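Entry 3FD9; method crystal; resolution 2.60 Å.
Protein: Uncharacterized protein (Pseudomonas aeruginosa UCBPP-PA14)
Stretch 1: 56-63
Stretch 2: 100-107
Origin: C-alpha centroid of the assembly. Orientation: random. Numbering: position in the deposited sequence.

Stretch 1, residues 56-63: QRLARGLA
Stretch 2 (100-107) IDWVLLPV

Both stretches belong to one chain. Stretch 1 is the end of a helix, residues 56-60, followed by a turn and loop, residues 61-63. Stretch 2 is helical throughout and lies within a longer helix. The N-to-C directions of the two helices differ by 74°, and their axes approach to 11.2 Å. The register is set by R60 and D101, whose CA atoms are 6.9 Å apart. Together the stretches bury 325 Å², most of it on W102, R60 and L62. No direct hydrogen bond crosses between them; the contact is made by packing and two bridging waters.

The first helix closes with a Schellman motif. L62 N bonds to R57 O at 2.9 Å, and G61 N to L58 O at 3.0 Å. G61 has phi/psi of 75/27, a positive phi that favours glycine. L62 then turns to -92/87 and A63 to -53/142.

The second helix has a wider pi-type turn at 100-104, closed by L105 N to I100 O at 3.0 Å. V103 has phi/psi of -125/-74. P106 has no amide hydrogen, so the turn before it lacks a bond at that nitrogen and the helix is kinked there. Regular helix resumes with V107 N to V103 O at 2.7 Å.

W102 covers the most surface. Its CA-to-CB bond points sideways, but chi1 of -95°, between wells, and chi2 of -80° bring the indole nearer to stretch 1. L62, with CB toward stretch 2 and rotamer m, t, lays CD1 over one face of the indole. L62 CD1 is 3.6 Å from the centroid of the W102 six-membered ring, 18° off the normal, a CH-pi contact. A branched aliphatic chain suits this buried place: L62 CD1 meets the indole, and L62 CD2 is 3.9 Å from D101 CB.

R60 is nearly fully extended, with chi1 m at -61° and chi2 to chi4 near 180°. Its CB points toward stretch 2, and the chain runs past D101, with R60 CD 3.7 Å from D101 O. The guanidinium then reaches P106, whose CB lies over one face, 3.5 Å from R60 NH2. R60 NH1 comes 3.7 Å from W102 CD1. A long aliphatic stem with a flat polar end suits this path.

Water completes the polar part. One water donates to R60 O at 3.0 Å and to D101 OD1 at 2.8 Å, linking the end of the first helix to the D101 carboxylate, whose chi1 is m. A second accepts from R60 NH1 at 2.6 Å and donates to W102 O at 2.7 Å.

R57 supports the arrangement from the edge of the indole, with R57 NH1 3.9 Å from W102 CZ2. Its rotamer is m, t, p with chi4 of 114°. This folds the side chain back to its own stretch: R57 NE donates to L62 O at 2.8 Å, and R57 NH2 to the same L62 O at 3.1 Å. These bonds tie the segment carrying L62 to the helix.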

ATOM      1  N   GLN A  56      14.732   2.008  11.536  1.00 41.17           N
ATOM      2  CA  GLN A  56      14.635   3.456  11.545  1.00 40.95           C
ATOM      3  C   GLN A  56      13.789   3.911  10.366  1.00 39.78           C
ATOM      4  O   GLN A  56      12.890   4.739  10.513  1.00 41.38           O
ATOM      5  CB  GLN A  56      16.044   4.055  11.466  1.00 42.49           C
ATOM      6  CG  GLN A  56      16.136   5.575  11.329  1.00 45.02           C
ATOM      7  CD  GLN A  56      17.567   6.091  11.536  1.00 47.83           C
ATOM      8  OE1 GLN A  56      18.102   6.052  12.651  1.00 56.35           O
ATOM      9  NE2 GLN A  56      18.187   6.574  10.461  1.00 46.13           N
ATOM     10  N   ARG A  57      14.068   3.356   9.191  1.00 29.40           N
ATOM     11  CA  ARG A  57      13.286   3.685   8.008  1.00 26.41           C
ATOM     12  C   ARG A  57      11.830   3.284   8.185  1.00 27.09           C
ATOM     13  O   ARG A  57      10.933   4.034   7.801  1.00 26.43           O
ATOM     14  CB  ARG A  57      13.890   3.066   6.752  1.00 25.87           C
ATOM     15  CG  ARG A  57      15.231   3.682   6.405  1.00 25.69           C
ATOM     16  CD  ARG A  57      15.673   3.343   5.007  1.00 25.52           C
ATOM     17  NE  ARG A  57      14.845   4.020   4.012  1.00 28.41           N
ATOM     18  CZ  ARG A  57      15.280   4.960   3.177  1.00 28.24           C
ATOM     19  NH1 ARG A  57      16.551   5.348   3.205  1.00 32.68           N
ATOM     20  NH2 ARG A  57      14.441   5.507   2.308  1.00 31.54           N
ATOM     21  N   LEU A  58      11.585   2.121   8.781  1.00 30.94           N
ATOM     22  CA  LEU A  58      10.212   1.692   9.042  1.00 33.52           C
ATOM     23  C   LEU A  58       9.461   2.715   9.902  1.00 33.34           C
ATOM     24  O   LEU A  58       8.405   3.228   9.508  1.00 32.71           O
ATOM     25  CB  LEU A  58      10.183   0.315   9.709  1.00 34.05           C
ATOM     26  CG  LEU A  58       8.811  -0.205  10.160  1.00 35.10           C
ATOM     27  CD1 LEU A  58       7.822  -0.229   9.025  1.00 32.39           C
ATOM     28  CD2 LEU A  58       8.933  -1.601  10.777  1.00 35.31           C
ATOM     29  N   ALA A  59      10.021   3.018  11.067  1.00 43.09           N
ATOM     30  CA  ALA A  59       9.416   3.968  11.993  1.00 43.10           C
ATOM     31  C   ALA A  59       9.143   5.332  11.343  1.00 43.05           C
ATOM     32  O   ALA A  59       8.187   6.024  11.697  1.00 46.02           O
ATOM     33  CB  ALA A  59      10.296   4.134  13.214  1.00 42.77           C
ATOM     34  N   ARG A  60       9.980   5.712  10.388  1.00 32.49           N
ATOM     35  CA  ARG A  60       9.888   7.034   9.793  1.00 31.58           C
ATOM     36  C   ARG A  60       9.048   7.022   8.521  1.00 32.64           C
ATOM     37  O   ARG A  60       8.721   8.079   7.980  1.00 34.97           O
ATOM     38  CB  ARG A  60      11.290   7.596   9.535  1.00 31.07           C
ATOM     39  CG  ARG A  60      12.102   7.742  10.826  1.00 29.75           C
ATOM     40  CD  ARG A  60      13.514   8.253  10.584  1.00 31.18           C
ATOM     41  NE  ARG A  60      14.215   8.494  11.846  1.00 35.37           N
ATOM     42  CZ  ARG A  60      15.463   8.949  11.932  1.00 32.09           C
ATOM     43  NH1 ARG A  60      16.149   9.208  10.829  1.00 38.87           N
ATOM     44  NH2 ARG A  60      16.027   9.150  13.111  1.00 27.40           N
ATOM     45  N   GLY A  61       8.692   5.827   8.055  1.00 34.09           N
ATOM     46  CA  GLY A  61       7.923   5.687   6.833  1.00 33.42           C
ATOM     47  C   GLY A  61       8.736   5.927   5.573  1.00 34.41           C
ATOM     48  O   GLY A  61       8.187   6.311   4.537  1.00 36.75           O
ATOM     49  N   LEU A  62      10.041   5.685   5.648  1.00 30.19           N
ATOM     50  CA  LEU A  62      10.933   6.000   4.536  1.00 30.15           C
ATOM     51  C   LEU A  62      11.158   4.835   3.559  1.00 29.19           C
ATOM     52  O   LEU A  62      12.115   4.075   3.677  1.00 28.95           O
ATOM     53  CB  LEU A  62      12.266   6.542   5.059  1.00 31.49           C
ATOM     54  CG  LEU A  62      12.150   7.830   5.884  1.00 33.91           C
ATOM     55  CD1 LEU A  62      13.494   8.251   6.441  1.00 35.69           C
ATOM     56  CD2 LEU A  62      11.558   8.948   5.049  1.00 39.60           C
ATOM     57  N   ALA A  63      10.272   4.736   2.575  1.00 27.85           N
ATOM     58  CA  ALA A  63      10.286   3.664   1.589  1.00 27.91           C
ATOM     59  C   ALA A  63      11.630   3.493   0.890  1.00 27.85           C
ATOM     60  O   ALA A  63      12.291   4.471   0.571  1.00 28.90           O
ATOM     61  CB  ALA A  63       9.196   3.920   0.559  1.00 27.02           C
ATOM     62  N   ILE A 100      13.130  17.324   7.093  1.00 27.10           N
ATOM     63  CA  ILE A 100      12.047  17.038   8.021  1.00 26.00           C
ATOM     64  C   ILE A 100      12.090  15.609   8.528  1.00 26.73           C
ATOM     65  O   ILE A 100      11.901  15.356   9.712  1.00 29.04           O
ATOM     66  CB  ILE A 100      10.676  17.258   7.359  1.00 25.52           C
ATOM     67  CG1 ILE A 100      10.433  18.746   7.098  1.00 24.87           C
ATOM     68  CG2 ILE A 100       9.576  16.693   8.227  1.00 22.62           C
ATOM     69  CD1 ILE A 100       9.274  19.009   6.144  1.00 17.40           C
ATOM     70  N   ASP A 101      12.322  14.669   7.625  1.00 27.31           N
ATOM     71  CA  ASP A 101      12.180  13.265   7.964  1.00 27.70           C
ATOM     72  C   ASP A 101      13.407  12.724   8.656  1.00 28.89           C
ATOM     73  O   ASP A 101      13.330  11.731   9.379  1.00 30.68           O
ATOM     74  CB  ASP A 101      11.916  12.450   6.708  1.00 28.31           C
ATOM     75  CG  ASP A 101      10.534  12.671   6.159  1.00 32.56           C
ATOM     76  OD1 ASP A 101       9.579  12.753   6.969  1.00 36.54           O
ATOM     77  OD2 ASP A 101      10.403  12.760   4.918  1.00 33.00           O
ATOM     78  N   TRP A 102      14.541  13.372   8.418  1.00 35.75           N
ATOM     79  CA  TRP A 102      15.807  12.898   8.939  1.00 34.55           C
ATOM     80  C   TRP A 102      16.284  13.705  10.134  1.00 35.83           C
ATOM     81  O   TRP A 102      17.105  13.240  10.908  1.00 38.61           O
ATOM     82  CB  TRP A 102      16.870  12.866   7.836  1.00 34.50           C
ATOM     83  CG  TRP A 102      16.998  11.506   7.195  1.00 35.77           C
ATOM     84  CD1 TRP A 102      17.686  10.426   7.686  1.00 37.56           C
ATOM     85  CD2 TRP A 102      16.415  11.075   5.960  1.00 27.86           C
ATOM     86  NE1 TRP A 102      17.562   9.356   6.832  1.00 33.67           N
ATOM     87  CE2 TRP A 102      16.788   9.728   5.767  1.00 28.53           C
ATOM     88  CE3 TRP A 102      15.616  11.697   4.998  1.00 34.78           C
ATOM     89  CZ2 TRP A 102      16.391   8.997   4.656  1.00 34.04           C
ATOM     90  CZ3 TRP A 102      15.221  10.964   3.894  1.00 37.50           C
ATOM     91  CH2 TRP A 102      15.610   9.630   3.731  1.00 39.52           C
ATOM     92  N   VAL A 103      15.768  14.911  10.299  1.00 32.61           N
ATOM     93  CA  VAL A 103      16.214  15.748  11.396  1.00 31.72           C
ATOM     94  C   VAL A 103      15.043  16.214  12.253  1.00 33.51           C
ATOM     95  O   VAL A 103      14.842  15.719  13.355  1.00 36.56           O
ATOM     96  CB  VAL A 103      17.004  16.973  10.891  1.00 32.25           C
ATOM     97  CG1 VAL A 103      17.519  17.789  12.058  1.00 30.59           C
ATOM     98  CG2 VAL A 103      18.155  16.533  10.030  1.00 29.96           C
ATOM     99  N   LEU A 104      14.265  17.158  11.742  1.00 26.58           N
ATOM    100  CA  LEU A 104      13.270  17.835  12.559  1.00 25.02           C
ATOM    101  C   LEU A 104      12.348  16.893  13.322  1.00 25.64           C
ATOM    102  O   LEU A 104      12.155  17.056  14.527  1.00 27.39           O
ATOM    103  CB  LEU A 104      12.460  18.815  11.721  1.00 24.12           C
ATOM    104  CG  LEU A 104      13.264  19.881  10.969  1.00 23.94           C
ATOM    105  CD1 LEU A 104      12.304  20.862  10.301  1.00 26.42           C
ATOM    106  CD2 LEU A 104      14.221  20.606  11.890  1.00 25.15           C
ATOM    107  N   LEU A 105      11.782  15.908  12.637  1.00 21.42           N
ATOM    108  CA  LEU A 105      10.858  14.982  13.287  1.00 20.55           C
ATOM    109  C   LEU A 105      11.524  14.056  14.318  1.00 21.82           C
ATOM    110  O   LEU A 105      11.031  13.914  15.438  1.00 23.06           O
ATOM    111  CB  LEU A 105      10.086  14.168  12.247  1.00 18.74           C
ATOM    112  CG  LEU A 105       9.029  14.930  11.462  1.00 17.66           C
ATOM    113  CD1 LEU A 105       8.172  13.955  10.698  1.00 19.05           C
ATOM    114  CD2 LEU A 105       8.160  15.785  12.379  1.00 24.26           C
ATOM    115  N   PRO A 106      12.638  13.409  13.944  1.00 29.71           N
ATOM    116  CA  PRO A 106      13.373  12.621  14.945  1.00 30.72           C
ATOM    117  C   PRO A 106      13.806  13.479  16.132  1.00 32.61           C
ATOM    118  O   PRO A 106      13.581  13.124  17.291  1.00 33.97           O
ATOM    119  CB  PRO A 106      14.607  12.152  14.178  1.00 29.87           C
ATOM    120  CG  PRO A 106      14.150  12.104  12.743  1.00 29.93           C
ATOM    121  CD  PRO A 106      13.217  13.278  12.597  1.00 29.30           C
ATOM    122  N   VAL A 107      14.423  14.615  15.837  1.00 31.48           N
ATOM    123  CA  VAL A 107      14.904  15.518  16.871  1.00 32.67           C
ATOM    124  C   VAL A 107      13.785  15.943  17.806  1.00 34.31           C
ATOM    125  O   VAL A 107      13.982  16.038  19.018  1.00 36.75           O
ATOM    126  CB  VAL A 107      15.555  16.764  16.259  1.00 32.11           C
ATOM    127  CG1 VAL A 107      15.662  17.874  17.290  1.00 30.25           C
ATOM    128  CG2 VAL A 107      16.926  16.403  15.686  1.00 33.20           C
TER
HETATM  129  O   HOH W   1       9.006  10.869   8.969  1.00 54.74           O
HETATM  130  O   HOH W   2      18.273  10.760  11.115  1.00 54.74           O